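Local coordinates for TAF6 (Antonospora locustae, PDB 4ATG), which probably acts as a subunit of the general transcription factor TFIID, its C-terminal HEAT repeat domain taking part in complex formation with Taf9, at residues A[19-24]-A[57-62]; A[44-49]-A[86-91]; A[116-121]-A[127-132]; A[141-146]-A[178-183]; A[152-157]-A[186-191]. One frame throughout, in Å; residues are numbered along the deposited sequence.

How the contacts relate
All five contacts join parts of one all-helical HEAT repeat domain. Contact 2 is buried, and isoleucine packing dominates it. Contacts 3 and 5 are partly buried helix-to-helix packings, the first between antiparallel neighbours, the second between nearly parallel helices. Contact 1 is partly buried and adds a charged pair to its apolar patch. Contact 4 lies at the surface and sets an isoleucine on a turn. Helix 42-55, which carries one side of contact 2, also packs on contact 1 through Leu-52. Contacts 2 and 3 touch where Leu-89 packs on Ile-117 and Leu-128. Contacts 4 and 5 touch where Gly-181 meets Thr-186, near the C-terminal end.

Contact 1: residues A[19-24]-A[57-62]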
# COMPACT_ATOMS: atom_id res chain seq x y z
N MET A 19 -0.23 -20.78 -1.05
CA MET A 19 -1.65 -20.54 -1.38
C MET A 19 -1.87 -19.19 -2.11
O MET A 19 -2.90 -19.02 -2.72
CB MET A 19 -2.52 -20.61 -0.11
CG MET A 19 -2.58 -22.06 0.49
SD MET A 19 -3.03 -22.08 2.25
CE MET A 19 -4.78 -21.88 2.13
N ILE A 20 -0.91 -18.25 -2.05
CA ILE A 20 -1.07 -16.94 -2.70
C ILE A 20 -1.38 -17.08 -4.18
O ILE A 20 -2.36 -16.48 -4.67
CB ILE A 20 0.16 -16.02 -2.43
CG1 ILE A 20 0.32 -15.72 -0.93
CG2 ILE A 20 0.11 -14.70 -3.30
CD1 ILE A 20 1.65 -14.97 -0.54
N LYS A 21 -0.60 -17.91 -4.90
CA LYS A 21 -0.80 -18.14 -6.33
C LYS A 21 -1.55 -19.45 -6.53
O LYS A 21 -0.99 -20.41 -7.05
CB LYS A 21 0.55 -18.16 -7.08
CG LYS A 21 1.29 -16.83 -7.08
CD LYS A 21 2.48 -16.89 -8.03
CE LYS A 21 3.50 -15.83 -7.72
NZ LYS A 21 4.60 -15.82 -8.74
N SER A 22 -2.81 -19.50 -6.09
CA SER A 22 -3.61 -20.72 -6.20
C SER A 22 -5.07 -20.34 -6.04
O SER A 22 -5.38 -19.22 -5.64
CB SER A 22 -3.22 -21.70 -5.09
OG SER A 22 -3.75 -21.27 -3.84
N ASP A 23 -5.97 -21.32 -6.22
CA ASP A 23 -7.41 -21.16 -6.02
C ASP A 23 -7.75 -21.00 -4.52
O ASP A 23 -8.91 -20.76 -4.19
CB ASP A 23 -8.13 -22.40 -6.58
CG ASP A 23 -7.59 -23.66 -5.93
OD1 ASP A 23 -6.43 -24.03 -6.22
OD2 ASP A 23 -8.26 -24.19 -5.02
N MET A 24 -6.76 -21.16 -3.62
CA MET A 24 -6.94 -21.04 -2.17
C MET A 24 -6.50 -19.68 -1.60
O MET A 24 -6.44 -19.52 -0.38
CB MET A 24 -6.17 -22.17 -1.45
CG MET A 24 -6.61 -23.56 -1.90
SD MET A 24 -5.73 -24.87 -1.00
CE MET A 24 -4.12 -24.76 -1.74
N PHE A 57 4.98 -7.06 -10.47
CA PHE A 57 4.41 -5.83 -11.03
C PHE A 57 3.44 -6.03 -12.18
O PHE A 57 2.51 -5.23 -12.34
CB PHE A 57 5.49 -4.81 -11.39
CG PHE A 57 6.22 -4.24 -10.19
CD1 PHE A 57 5.53 -3.91 -9.02
CD2 PHE A 57 7.59 -3.98 -10.25
CE1 PHE A 57 6.19 -3.34 -7.94
CE2 PHE A 57 8.26 -3.43 -9.15
CZ PHE A 57 7.55 -3.11 -8.01
N LYS A 58 3.62 -7.11 -12.96
CA LYS A 58 2.79 -7.44 -14.12
C LYS A 58 1.72 -8.50 -13.82
O LYS A 58 1.04 -8.96 -14.74
CB LYS A 58 3.66 -7.85 -15.32
CG LYS A 58 4.73 -6.83 -15.74
CD LYS A 58 4.14 -5.53 -16.28
CE LYS A 58 5.21 -4.53 -16.62
NZ LYS A 58 4.64 -3.25 -17.09
N GLU A 59 1.57 -8.88 -12.53
CA GLU A 59 0.56 -9.85 -12.11
C GLU A 59 -0.40 -9.14 -11.16
O GLU A 59 -0.20 -9.18 -9.96
CB GLU A 59 1.21 -11.08 -11.44
CG GLU A 59 2.01 -11.91 -12.42
CD GLU A 59 2.70 -13.11 -11.81
OE1 GLU A 59 2.05 -14.17 -11.68
OE2 GLU A 59 3.90 -12.99 -11.46
N ALA A 60 -1.39 -8.43 -11.74
CA ALA A 60 -2.38 -7.62 -11.01
C ALA A 60 -3.08 -8.41 -9.92
O ALA A 60 -3.22 -7.91 -8.80
CB ALA A 60 -3.40 -7.02 -11.97
N GLU A 61 -3.49 -9.66 -10.22
CA GLU A 61 -4.18 -10.50 -9.23
C GLU A 61 -3.27 -10.87 -8.06
O GLU A 61 -3.73 -10.85 -6.92
CB GLU A 61 -4.88 -11.70 -9.89
CG GLU A 61 -6.00 -11.27 -10.84
CD GLU A 61 -7.03 -10.31 -10.25
OE1 GLU A 61 -7.63 -10.65 -9.21
OE2 GLU A 61 -7.20 -9.19 -10.80
N VAL A 62 -1.98 -11.12 -8.31
CA VAL A 62 -1.02 -11.40 -7.21
C VAL A 62 -0.84 -10.16 -6.36
O VAL A 62 -0.91 -10.25 -5.14
CB VAL A 62 0.34 -11.99 -7.72
CG1 VAL A 62 1.34 -12.18 -6.58
CG2 VAL A 62 0.11 -13.31 -8.46
O HOH W 1 5.36 -13.25 -9.13
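Lys-21 meets both Val-62 and Glu-59. Lys-21 CG lies 4.0 Å from Val-62 CG2. That CG stands beside the backbone N and anti to the carbonyl carbon (chi1 -66°), and the extended chain runs on from there to the carboxylate. The two charged side chains meet roughly perpendicular. Lys-21 NZ and Glu-59 OE2 are 4.0 Å apart, a long salt bridge. A water beside the pair bridges it. The water accepts from Lys-21 NZ at 2.7 Å and donates to Glu-59 OE2 at 2.8 Å. Deeper in, Ile-20 CG2 touches Val-62 CG1 at 4.3 Å. The contact joins the end of helix 7-20 to the start of helix 60-75 in this HEAT repeat domain. Glu-59 is the N-cap residue of the second helix. Leu-52 of helix 42-55 touches Ile-20, Lys-21 and Val-62. Past Lys-21 the chain turns at Ser-22. Ser-22 OG donates to Met-19 O at 2.7 Å. Ser-22 OG accepts from Met-24 N at 3.0 Å, which makes an ST turn.

Contact 2: residues A[44-49]-A[86-91]; sequences YFIQHI and HQILPS
Ile-46 of helix 42-55 points at helix 85-97 and meets two residues with its two branches. The longer branch goes to Ile-88. Ile-46 CD1 is 3.8 Å from Ile-88 CG1 and 3.9 Å from Ile-88 CD1. It thus meets the outer part of the Ile-88 chain, and the CG1 atoms of Ile-46 and Ile-88 are also close, at 4.0 Å. The two isoleucines cross at about a right angle. The shorter branch goes to Gln-87, whose side chain it also meets crosswise. Ile-46 CG2 is 3.8 Å from Gln-87 CB and equally 3.8 Å from Gln-87 OE1. The split follows from the first torsion of Ile-46. CG1 stands beside the backbone N (chi1 -64°), while CG2 is anti to that N. Tyr-84 adds to the packing on Ile-46, and Ile-81 to that on Ile-88. Ile-88 also reaches Ile-117 of helix 104-121, which ties the pair into the HEAT repeat core. An alanine at Ile-46 would lack both branches, and would probably leave a gap beside Ile-88 and the Gln-87 side chain without its apolar neighbour. Between the two segments the contact is essentially apolar. Across them, the polar atom nearest Ile-46 is Gln-87 OE1, which meets a methyl group. Cohesion therefore rests on close fit and burial, and not on directed polar bonds.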
# COMPACT_ATOMS: atom_id res chain seq x y z
N TYR A 44 8.21 -12.23 8.91
CA TYR A 44 8.54 -13.08 7.77
C TYR A 44 7.48 -12.96 6.67
O TYR A 44 7.83 -12.92 5.49
CB TYR A 44 8.77 -14.52 8.22
CG TYR A 44 9.95 -14.64 9.15
CD1 TYR A 44 11.22 -14.20 8.76
CD2 TYR A 44 9.79 -15.08 10.46
CE1 TYR A 44 12.29 -14.21 9.65
CE2 TYR A 44 10.88 -15.17 11.34
CZ TYR A 44 12.13 -14.76 10.92
OH TYR A 44 13.20 -14.83 11.78
N PHE A 45 6.20 -12.87 7.05
CA PHE A 45 5.13 -12.68 6.05
C PHE A 45 5.36 -11.35 5.34
O PHE A 45 5.32 -11.29 4.12
CB PHE A 45 3.75 -12.68 6.72
CG PHE A 45 3.19 -14.06 7.03
CD1 PHE A 45 3.09 -15.03 6.04
CD2 PHE A 45 2.63 -14.32 8.27
CE1 PHE A 45 2.52 -16.28 6.31
CE2 PHE A 45 2.03 -15.57 8.54
CZ PHE A 45 2.02 -16.56 7.57
N ILE A 46 5.63 -10.29 6.11
CA ILE A 46 5.87 -8.96 5.53
C ILE A 46 7.10 -8.96 4.64
O ILE A 46 7.04 -8.42 3.54
CB ILE A 46 5.93 -7.86 6.62
CG1 ILE A 46 4.56 -7.73 7.31
CG2 ILE A 46 6.36 -6.50 6.00
CD1 ILE A 46 4.65 -7.13 8.62
N GLN A 47 8.19 -9.59 5.07
CA GLN A 47 9.41 -9.68 4.24
C GLN A 47 9.11 -10.43 2.92
O GLN A 47 9.49 -9.95 1.85
CB GLN A 47 10.56 -10.36 5.02
CG GLN A 47 11.91 -10.32 4.32
CD GLN A 47 12.79 -11.49 4.70
OE1 GLN A 47 12.60 -12.19 5.71
NE2 GLN A 47 13.80 -11.74 3.88
N HIS A 48 8.42 -11.60 2.99
CA HIS A 48 8.10 -12.35 1.75
C HIS A 48 7.17 -11.59 0.84
O HIS A 48 7.38 -11.55 -0.37
CB HIS A 48 7.48 -13.73 2.05
CG HIS A 48 7.00 -14.45 0.81
ND1 HIS A 48 7.86 -15.20 0.04
CD2 HIS A 48 5.77 -14.47 0.24
CE1 HIS A 48 7.13 -15.69 -0.96
NE2 HIS A 48 5.86 -15.27 -0.87
N ILE A 49 6.08 -11.07 1.42
CA ILE A 49 5.07 -10.36 0.64
C ILE A 49 5.71 -9.15 -0.06
O ILE A 49 5.46 -8.96 -1.24
CB ILE A 49 3.80 -9.98 1.48
CG1 ILE A 49 3.04 -11.25 1.94
CG2 ILE A 49 2.86 -9.08 0.68
CD1 ILE A 49 2.12 -11.00 3.27
N HIS A 86 6.14 0.42 9.67
CA HIS A 86 7.26 1.05 8.97
C HIS A 86 7.75 0.24 7.76
O HIS A 86 8.36 0.81 6.85
CB HIS A 86 8.40 1.40 9.93
CG HIS A 86 9.30 0.25 10.26
ND1 HIS A 86 8.88 -0.79 11.09
CD2 HIS A 86 10.57 0.01 9.87
CE1 HIS A 86 9.91 -1.61 11.18
NE2 HIS A 86 10.95 -1.19 10.46
N GLN A 87 7.52 -1.07 7.77
CA GLN A 87 7.84 -1.99 6.66
C GLN A 87 6.65 -2.16 5.69
O GLN A 87 6.84 -2.26 4.47
CB GLN A 87 8.22 -3.37 7.19
CG GLN A 87 9.49 -3.38 8.05
CD GLN A 87 9.70 -4.71 8.73
OE1 GLN A 87 8.88 -5.63 8.67
NE2 GLN A 87 10.80 -4.83 9.45
N ILE A 88 5.43 -2.20 6.21
CA ILE A 88 4.22 -2.35 5.37
C ILE A 88 3.99 -1.11 4.49
O ILE A 88 3.69 -1.23 3.29
CB ILE A 88 2.97 -2.64 6.25
CG1 ILE A 88 3.10 -4.05 6.91
CG2 ILE A 88 1.64 -2.56 5.40
CD1 ILE A 88 2.02 -4.32 8.02
N LEU A 89 4.05 0.08 5.11
CA LEU A 89 3.74 1.32 4.40
C LEU A 89 4.55 1.55 3.11
O LEU A 89 3.91 1.74 2.07
CB LEU A 89 3.82 2.53 5.35
CG LEU A 89 2.53 2.92 6.05
CD1 LEU A 89 2.84 3.94 7.14
CD2 LEU A 89 1.54 3.56 5.06
N PRO A 90 5.90 1.43 3.10
CA PRO A 90 6.63 1.63 1.83
C PRO A 90 6.30 0.57 0.78
O PRO A 90 6.26 0.90 -0.39
CB PRO A 90 8.11 1.66 2.24
CG PRO A 90 8.17 1.00 3.53
CD PRO A 90 6.85 1.21 4.22
N SER A 91 5.95 -0.66 1.20
CA SER A 91 5.57 -1.74 0.27
C SER A 91 4.20 -1.40 -0.37
O SER A 91 4.04 -1.52 -1.58
CB SER A 91 5.50 -3.07 1.00
OG SER A 91 5.25 -4.10 0.07

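Contact 3: residues A[116-121]-A[127-132]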
# COMPACT_ATOMS: atom_id res chain seq x y z
N TYR A 116 -6.19 3.73 5.40
CA TYR A 116 -6.59 3.07 6.65
C TYR A 116 -5.48 3.23 7.70
O TYR A 116 -5.77 3.52 8.87
CB TYR A 116 -6.86 1.58 6.41
CG TYR A 116 -7.34 0.88 7.66
CD1 TYR A 116 -8.69 0.86 7.98
CD2 TYR A 116 -6.44 0.31 8.56
CE1 TYR A 116 -9.15 0.25 9.15
CE2 TYR A 116 -6.89 -0.32 9.73
CZ TYR A 116 -8.25 -0.33 10.02
OH TYR A 116 -8.73 -0.95 11.14
N ILE A 117 -4.24 3.03 7.29
CA ILE A 117 -3.08 3.16 8.21
C ILE A 117 -2.96 4.60 8.65
O ILE A 117 -2.81 4.87 9.84
CB ILE A 117 -1.79 2.64 7.53
CG1 ILE A 117 -1.89 1.12 7.28
CG2 ILE A 117 -0.53 3.00 8.36
CD1 ILE A 117 -0.73 0.54 6.37
N TYR A 118 -3.04 5.53 7.69
CA TYR A 118 -2.97 6.96 7.96
C TYR A 118 -4.05 7.34 8.99
O TYR A 118 -3.73 7.97 10.01
CB TYR A 118 -3.16 7.75 6.65
CG TYR A 118 -2.99 9.24 6.79
CD1 TYR A 118 -1.75 9.84 6.58
CD2 TYR A 118 -4.09 10.07 6.97
CE1 TYR A 118 -1.60 11.23 6.63
CE2 TYR A 118 -3.94 11.46 7.05
CZ TYR A 118 -2.70 12.03 6.86
OH TYR A 118 -2.55 13.40 6.92
N ASP A 119 -5.30 6.98 8.73
CA ASP A 119 -6.40 7.31 9.63
C ASP A 119 -6.28 6.66 11.01
O ASP A 119 -6.63 7.28 12.01
CB ASP A 119 -7.74 6.91 9.01
CG ASP A 119 -8.19 7.79 7.85
OD1 ASP A 119 -7.68 8.91 7.72
OD2 ASP A 119 -9.14 7.41 7.14
N THR A 120 -5.81 5.42 11.06
CA THR A 120 -5.74 4.68 12.32
C THR A 120 -4.56 5.06 13.20
O THR A 120 -4.68 5.06 14.43
CB THR A 120 -5.76 3.16 12.01
OG1 THR A 120 -6.92 2.87 11.23
CG2 THR A 120 -5.76 2.27 13.28
N TYR A 121 -3.40 5.28 12.57
CA TYR A 121 -2.12 5.45 13.29
C TYR A 121 -1.39 6.76 13.24
O TYR A 121 -0.42 6.91 14.01
CB TYR A 121 -1.15 4.33 12.81
CG TYR A 121 -1.67 2.94 13.09
CD1 TYR A 121 -1.64 2.42 14.38
CD2 TYR A 121 -2.21 2.15 12.07
CE1 TYR A 121 -2.11 1.13 14.65
CE2 TYR A 121 -2.69 0.87 12.34
CZ TYR A 121 -2.64 0.37 13.63
OH TYR A 121 -3.12 -0.90 13.91
N THR A 127 5.96 10.25 13.06
CA THR A 127 6.69 10.25 11.77
C THR A 127 5.85 9.67 10.62
O THR A 127 6.22 9.84 9.46
CB THR A 127 7.98 9.44 11.90
OG1 THR A 127 7.65 8.09 12.20
CG2 THR A 127 8.94 10.01 12.96
N LEU A 128 4.75 8.99 10.93
CA LEU A 128 3.93 8.33 9.91
C LEU A 128 3.36 9.27 8.81
O LEU A 128 3.63 9.03 7.63
CB LEU A 128 2.83 7.51 10.60
CG LEU A 128 2.15 6.42 9.80
CD1 LEU A 128 1.71 5.29 10.72
CD2 LEU A 128 0.96 6.96 8.99
N ALA A 129 2.54 10.26 9.19
CA ALA A 129 1.88 11.14 8.21
C ALA A 129 2.89 11.97 7.40
O ALA A 129 2.77 11.97 6.17
CB ALA A 129 0.87 12.05 8.89
N PRO A 130 3.92 12.63 8.01
CA PRO A 130 4.86 13.41 7.20
C PRO A 130 5.57 12.58 6.15
O PRO A 130 5.69 13.06 5.02
CB PRO A 130 5.82 14.00 8.25
CG PRO A 130 5.03 14.02 9.51
CD PRO A 130 4.25 12.75 9.45
N ARG A 131 5.98 11.34 6.48
CA ARG A 131 6.66 10.44 5.55
C ARG A 131 5.76 10.06 4.36
O ARG A 131 6.20 10.12 3.21
CB ARG A 131 7.19 9.19 6.28
CG ARG A 131 8.46 9.48 7.08
CD ARG A 131 8.90 8.31 7.94
NE ARG A 131 10.02 8.68 8.80
CZ ARG A 131 10.50 7.93 9.79
NH1 ARG A 131 9.95 6.76 10.07
NH2 ARG A 131 11.53 8.36 10.52
N VAL A 132 4.50 9.69 4.65
CA VAL A 132 3.50 9.35 3.62
C VAL A 132 3.25 10.57 2.72
O VAL A 132 3.35 10.44 1.50
CB VAL A 132 2.17 8.79 4.26
CG1 VAL A 132 1.04 8.72 3.23
CG2 VAL A 132 2.40 7.42 4.89
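Leu-128 and Ala-129 of helix 128-140 pack on the last turns of helix 104-121 in an antiparallel helical hairpin of the HEAT repeat domain. The short axes pass 10.4 Å apart, with 153° between their directions. Leu-128 is the main bump. Its CD1 fits into a hollow between Ile-117 and Tyr-121. Leu-128 CD1 lies 3.7 Å from Tyr-121 CB and 4.0 Å from Ile-117 CG2. The other methyl, Leu-128 CD2, rests over the backbone at 4.1 Å from Tyr-118 CA. The leucine CG is anti to the backbone N (chi1 -161°), which carries the branch point toward the facing helix. Ile-117 and Leu-128 lie roughly square to each other. Tyr-118 supplies the second bump, from the other helix. Its ring reaches across and packs tightly on the small Ala-129 methyl. From helix 85-97, Leu-89 touches both Ile-117 and Leu-128 and extends the core. Tyr-121 also packs on Leu-85. The ring of Tyr-118 takes Ala-129 obliquely, with Tyr-118 CE1 3.4 Å from Ala-129 CB and CZ farther away at 4.1 Å.

Contact 4: residues A[141-146]-A[178-183]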
# COMPACT_ATOMS: atom_id res chain seq x y z
N MET A 141 4.40 15.52 -8.03
CA MET A 141 5.07 16.71 -8.54
C MET A 141 6.38 16.48 -9.31
O MET A 141 7.01 17.45 -9.72
CB MET A 141 5.24 17.75 -7.42
CG MET A 141 3.92 18.25 -6.83
SD MET A 141 2.76 18.94 -8.04
CE MET A 141 3.65 20.45 -8.54
N ASP A 142 6.78 15.23 -9.55
CA ASP A 142 8.02 14.90 -10.26
C ASP A 142 7.79 14.84 -11.77
O ASP A 142 7.14 13.89 -12.22
CB ASP A 142 8.61 13.58 -9.73
CG ASP A 142 9.96 13.19 -10.31
OD1 ASP A 142 10.40 13.83 -11.30
OD2 ASP A 142 10.58 12.23 -9.77
N PRO A 143 8.38 15.77 -12.58
CA PRO A 143 8.15 15.71 -14.05
C PRO A 143 8.70 14.47 -14.75
O PRO A 143 8.26 14.18 -15.85
CB PRO A 143 8.80 17.00 -14.57
CG PRO A 143 9.00 17.87 -13.36
CD PRO A 143 9.20 16.93 -12.21
N ASN A 144 9.61 13.72 -14.09
CA ASN A 144 10.23 12.49 -14.60
C ASN A 144 9.38 11.25 -14.35
O ASN A 144 9.59 10.21 -14.99
CB ASN A 144 11.63 12.31 -14.01
CG ASN A 144 12.53 13.52 -14.20
OD1 ASN A 144 12.62 14.09 -15.29
ND2 ASN A 144 13.17 13.96 -13.13
N ARG A 145 8.41 11.34 -13.41
CA ARG A 145 7.52 10.24 -13.10
C ARG A 145 6.50 10.07 -14.21
O ARG A 145 6.16 11.06 -14.87
CB ARG A 145 6.78 10.49 -11.76
CG ARG A 145 7.61 10.14 -10.54
CD ARG A 145 7.69 8.64 -10.39
NE ARG A 145 8.61 8.25 -9.34
CZ ARG A 145 8.70 7.02 -8.86
NH1 ARG A 145 7.94 6.05 -9.36
NH2 ARG A 145 9.56 6.74 -7.90
N SER A 146 6.03 8.83 -14.43
CA SER A 146 5.03 8.53 -15.46
C SER A 146 3.65 9.04 -15.05
O SER A 146 3.41 9.33 -13.87
CB SER A 146 4.95 7.02 -15.71
OG SER A 146 4.23 6.34 -14.69
N ARG A 178 0.47 23.64 -14.94
CA ARG A 178 1.36 24.47 -15.75
C ARG A 178 2.61 23.75 -16.24
O ARG A 178 3.01 23.94 -17.40
CB ARG A 178 1.76 25.73 -14.94
CG ARG A 178 2.60 26.75 -15.72
CD ARG A 178 2.98 27.96 -14.89
NE ARG A 178 3.74 27.62 -13.68
CZ ARG A 178 5.05 27.38 -13.64
NH1 ARG A 178 5.76 27.39 -14.76
NH2 ARG A 178 5.64 27.11 -12.49
N THR A 179 3.25 22.95 -15.37
CA THR A 179 4.53 22.32 -15.66
C THR A 179 4.53 20.86 -16.11
O THR A 179 5.49 20.42 -16.75
CB THR A 179 5.49 22.54 -14.49
OG1 THR A 179 5.04 21.77 -13.38
CG2 THR A 179 5.57 23.99 -14.07
N ILE A 180 3.51 20.08 -15.73
CA ILE A 180 3.47 18.66 -16.10
C ILE A 180 2.23 18.42 -16.95
O ILE A 180 2.36 18.09 -18.13
CB ILE A 180 3.63 17.72 -14.86
CG1 ILE A 180 4.94 18.03 -14.09
CG2 ILE A 180 3.59 16.25 -15.28
CD1 ILE A 180 5.02 17.49 -12.60
N GLY A 181 1.06 18.62 -16.36
CA GLY A 181 -0.23 18.56 -17.04
C GLY A 181 -0.60 17.29 -17.76
O GLY A 181 -1.15 17.35 -18.86
N LYS A 182 -0.31 16.11 -17.18
CA LYS A 182 -0.71 14.84 -17.80
C LYS A 182 -2.23 14.73 -17.64
O LYS A 182 -2.75 14.93 -16.53
CB LYS A 182 0.05 13.64 -17.22
CG LYS A 182 1.53 13.57 -17.63
CD LYS A 182 1.73 13.21 -19.11
CE LYS A 182 3.17 13.33 -19.53
NZ LYS A 182 3.32 13.29 -21.01
N LYS A 183 -2.94 14.55 -18.77
CA LYS A 183 -4.41 14.54 -18.86
C LYS A 183 -5.14 13.68 -17.84
O LYS A 183 -6.11 14.14 -17.24
CB LYS A 183 -4.87 14.23 -20.30
CG LYS A 183 -4.42 15.24 -21.36
CD LYS A 183 -5.25 16.54 -21.36
CE LYS A 183 -4.67 17.57 -22.29
NZ LYS A 183 -5.38 18.88 -22.16
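Ile-180 lays its longer branch over Pro-143 and the peptide before it. Ile-180 CD1 is 3.5 Å from Met-141 O and 3.8 Å from Pro-143 N. Its CG1 meets the proline ring, with Ile-180 CG1 4.0 Å from Pro-143 CB. The first torsion of Ile-180 puts CG1 beside the backbone N (chi1 -56°), and the chain then stretches out to CD1. It covers the first half of a type I beta turn, Asp-142 to Arg-145, and the carbonyl just before. The turn lies in the loop that joins helix 128-140 to helix 147-160. Arg-145 N bonds Asp-142 O at 3.1 Å. Asp-142 OD1 accepts from Asn-144 N at 2.9 Å, which makes an Asx turn. That donor sits above the carboxylate plane, 48° out of it. A serine in place of Ile-180 would lack the CD1 end, and would probably leave Pro-143 and the Met-141 carbonyl without their apolar cover. Gly-181 follows with positive phi after helix 162-179. Gln-150 of helix 147-160 touches Ile-180 and bonds Asp-142 O through its NE2. Met-141 packs on His-172 and Tyr-176 of helix 162-179.

Contact 5: residues A[152-157]-A[186-191]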
# COMPACT_ATOMS: atom_id res chain seq x y z
N GLY A 152 -1.53 7.62 -9.34
CA GLY A 152 -1.63 6.84 -8.11
C GLY A 152 -1.34 7.73 -6.91
O GLY A 152 -2.11 7.75 -5.94
N ALA A 153 -0.24 8.50 -6.98
CA ALA A 153 0.18 9.41 -5.91
C ALA A 153 -0.91 10.43 -5.58
O ALA A 153 -1.26 10.58 -4.42
CB ALA A 153 1.47 10.11 -6.28
N LEU A 154 -1.49 11.08 -6.61
CA LEU A 154 -2.58 12.05 -6.41
C LEU A 154 -3.85 11.38 -5.86
O LEU A 154 -4.47 11.94 -4.95
CB LEU A 154 -2.91 12.81 -7.71
CG LEU A 154 -3.98 13.91 -7.56
CD1 LEU A 154 -3.61 14.95 -6.47
CD2 LEU A 154 -4.26 14.59 -8.88
N TYR A 155 -4.23 10.21 -6.39
CA TYR A 155 -5.41 9.48 -5.90
C TYR A 155 -5.27 9.23 -4.42
O TYR A 155 -6.20 9.50 -3.67
CB TYR A 155 -5.60 8.15 -6.64
CG TYR A 155 -6.84 7.44 -6.15
CD1 TYR A 155 -8.10 7.80 -6.62
CD2 TYR A 155 -6.77 6.45 -5.17
CE1 TYR A 155 -9.26 7.20 -6.13
CE2 TYR A 155 -7.92 5.84 -4.67
CZ TYR A 155 -9.16 6.22 -5.16
OH TYR A 155 -10.31 5.62 -4.71
N CYS A 156 -4.09 8.74 -3.98
CA CYS A 156 -3.86 8.46 -2.56
C CYS A 156 -3.98 9.72 -1.71
O CYS A 156 -4.72 9.71 -0.73
CB CYS A 156 -2.52 7.76 -2.33
SG CYS A 156 -2.33 7.10 -0.66
N LEU A 157 -3.32 10.84 -2.13
CA LEU A 157 -3.44 12.11 -1.43
C LEU A 157 -4.90 12.55 -1.30
O LEU A 157 -5.33 12.99 -0.23
CB LEU A 157 -2.68 13.21 -2.19
CG LEU A 157 -1.14 13.20 -2.03
CD1 LEU A 157 -0.49 14.17 -3.00
CD2 LEU A 157 -0.73 13.58 -0.59
N THR A 186 -4.62 15.57 -14.50
CA THR A 186 -5.43 16.81 -14.46
C THR A 186 -6.91 16.50 -14.37
O THR A 186 -7.63 17.25 -13.71
CB THR A 186 -5.08 17.77 -15.60
OG1 THR A 186 -5.51 17.21 -16.83
CG2 THR A 186 -3.61 18.11 -15.65
N ASN A 187 -7.38 15.40 -15.02
CA ASN A 187 -8.79 14.99 -14.93
C ASN A 187 -9.15 14.64 -13.49
O ASN A 187 -10.21 15.05 -13.01
CB ASN A 187 -9.11 13.80 -15.85
CG ASN A 187 -9.32 14.17 -17.30
OD1 ASN A 187 -9.56 15.33 -17.66
ND2 ASN A 187 -9.27 13.18 -18.18
N LEU A 188 -8.27 13.91 -12.80
CA LEU A 188 -8.48 13.55 -11.40
C LEU A 188 -8.45 14.82 -10.53
O LEU A 188 -9.31 15.02 -9.69
CB LEU A 188 -7.37 12.57 -10.92
CG LEU A 188 -7.38 12.20 -9.42
CD1 LEU A 188 -8.72 11.54 -8.98
CD2 LEU A 188 -6.20 11.29 -9.07
N LEU A 189 -7.45 15.67 -10.76
CA LEU A 189 -7.25 16.92 -10.05
C LEU A 189 -8.49 17.80 -10.13
O LEU A 189 -8.97 18.24 -9.08
CB LEU A 189 -6.00 17.62 -10.64
CG LEU A 189 -5.47 18.88 -9.94
CD1 LEU A 189 -5.21 18.63 -8.46
CD2 LEU A 189 -4.15 19.33 -10.59
N ASP A 190 -9.07 17.98 -11.34
CA ASP A 190 -10.29 18.78 -11.54
C ASP A 190 -11.48 18.20 -10.74
O ASP A 190 -12.22 18.97 -10.13
CB ASP A 190 -10.63 18.90 -13.03
CG ASP A 190 -9.77 19.87 -13.83
OD1 ASP A 190 -9.07 20.71 -13.21
OD2 ASP A 190 -9.81 19.81 -15.08
N ASN A 191 -11.61 16.85 -10.69
CA ASN A 191 -12.68 16.19 -9.92
C ASN A 191 -12.49 16.38 -8.41
O ASN A 191 -13.45 16.66 -7.70
CB ASN A 191 -12.74 14.68 -10.27
CG ASN A 191 -13.17 14.40 -11.69
OD1 ASN A 191 -13.80 15.22 -12.35
ND2 ASN A 191 -12.85 13.22 -12.19
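Helices 147-160 and 183-194 run side by side in the C-terminal part of the HEAT repeat domain. Their short axes pass 10.1 Å apart, with only 13° between their directions. Leu-188 and Leu-154 share the contact evenly. Leu-188 CD2 does most of the touching from its side. This methyl enters between Leu-154 and Tyr-155 and comes down on the backbone, with Leu-188 CD2 3.5 Å from Tyr-155 N. Leu-188 CD2 also lies 3.8 Å from Leu-154 CG and 4.0 Å from Tyr-155 CB. Leu-154 answers from the other helix. Leu-154 CD2 lies 3.9 Å from Leu-189 CB and as near the Leu-189 backbone N. The two leucine side chains, Leu-154 and Leu-188, lie alongside each other, pointing opposite ways. Both have CG anti to the backbone N, Leu-154 with chi1 -177° and Leu-188 with chi1 174°, and this sends each chain toward the other helix. Leu-188 CD1 stands at the edge of the Tyr-155 ring, near its plane. Ile-169 of helix 162-179 touches both Leu-154 and Leu-189, and Trp-140 also packs on Leu-154. Two nearly parallel helices, with helix 162-179 between them in the chain, are typical of the stacked helices of a HEAT repeat solenoid.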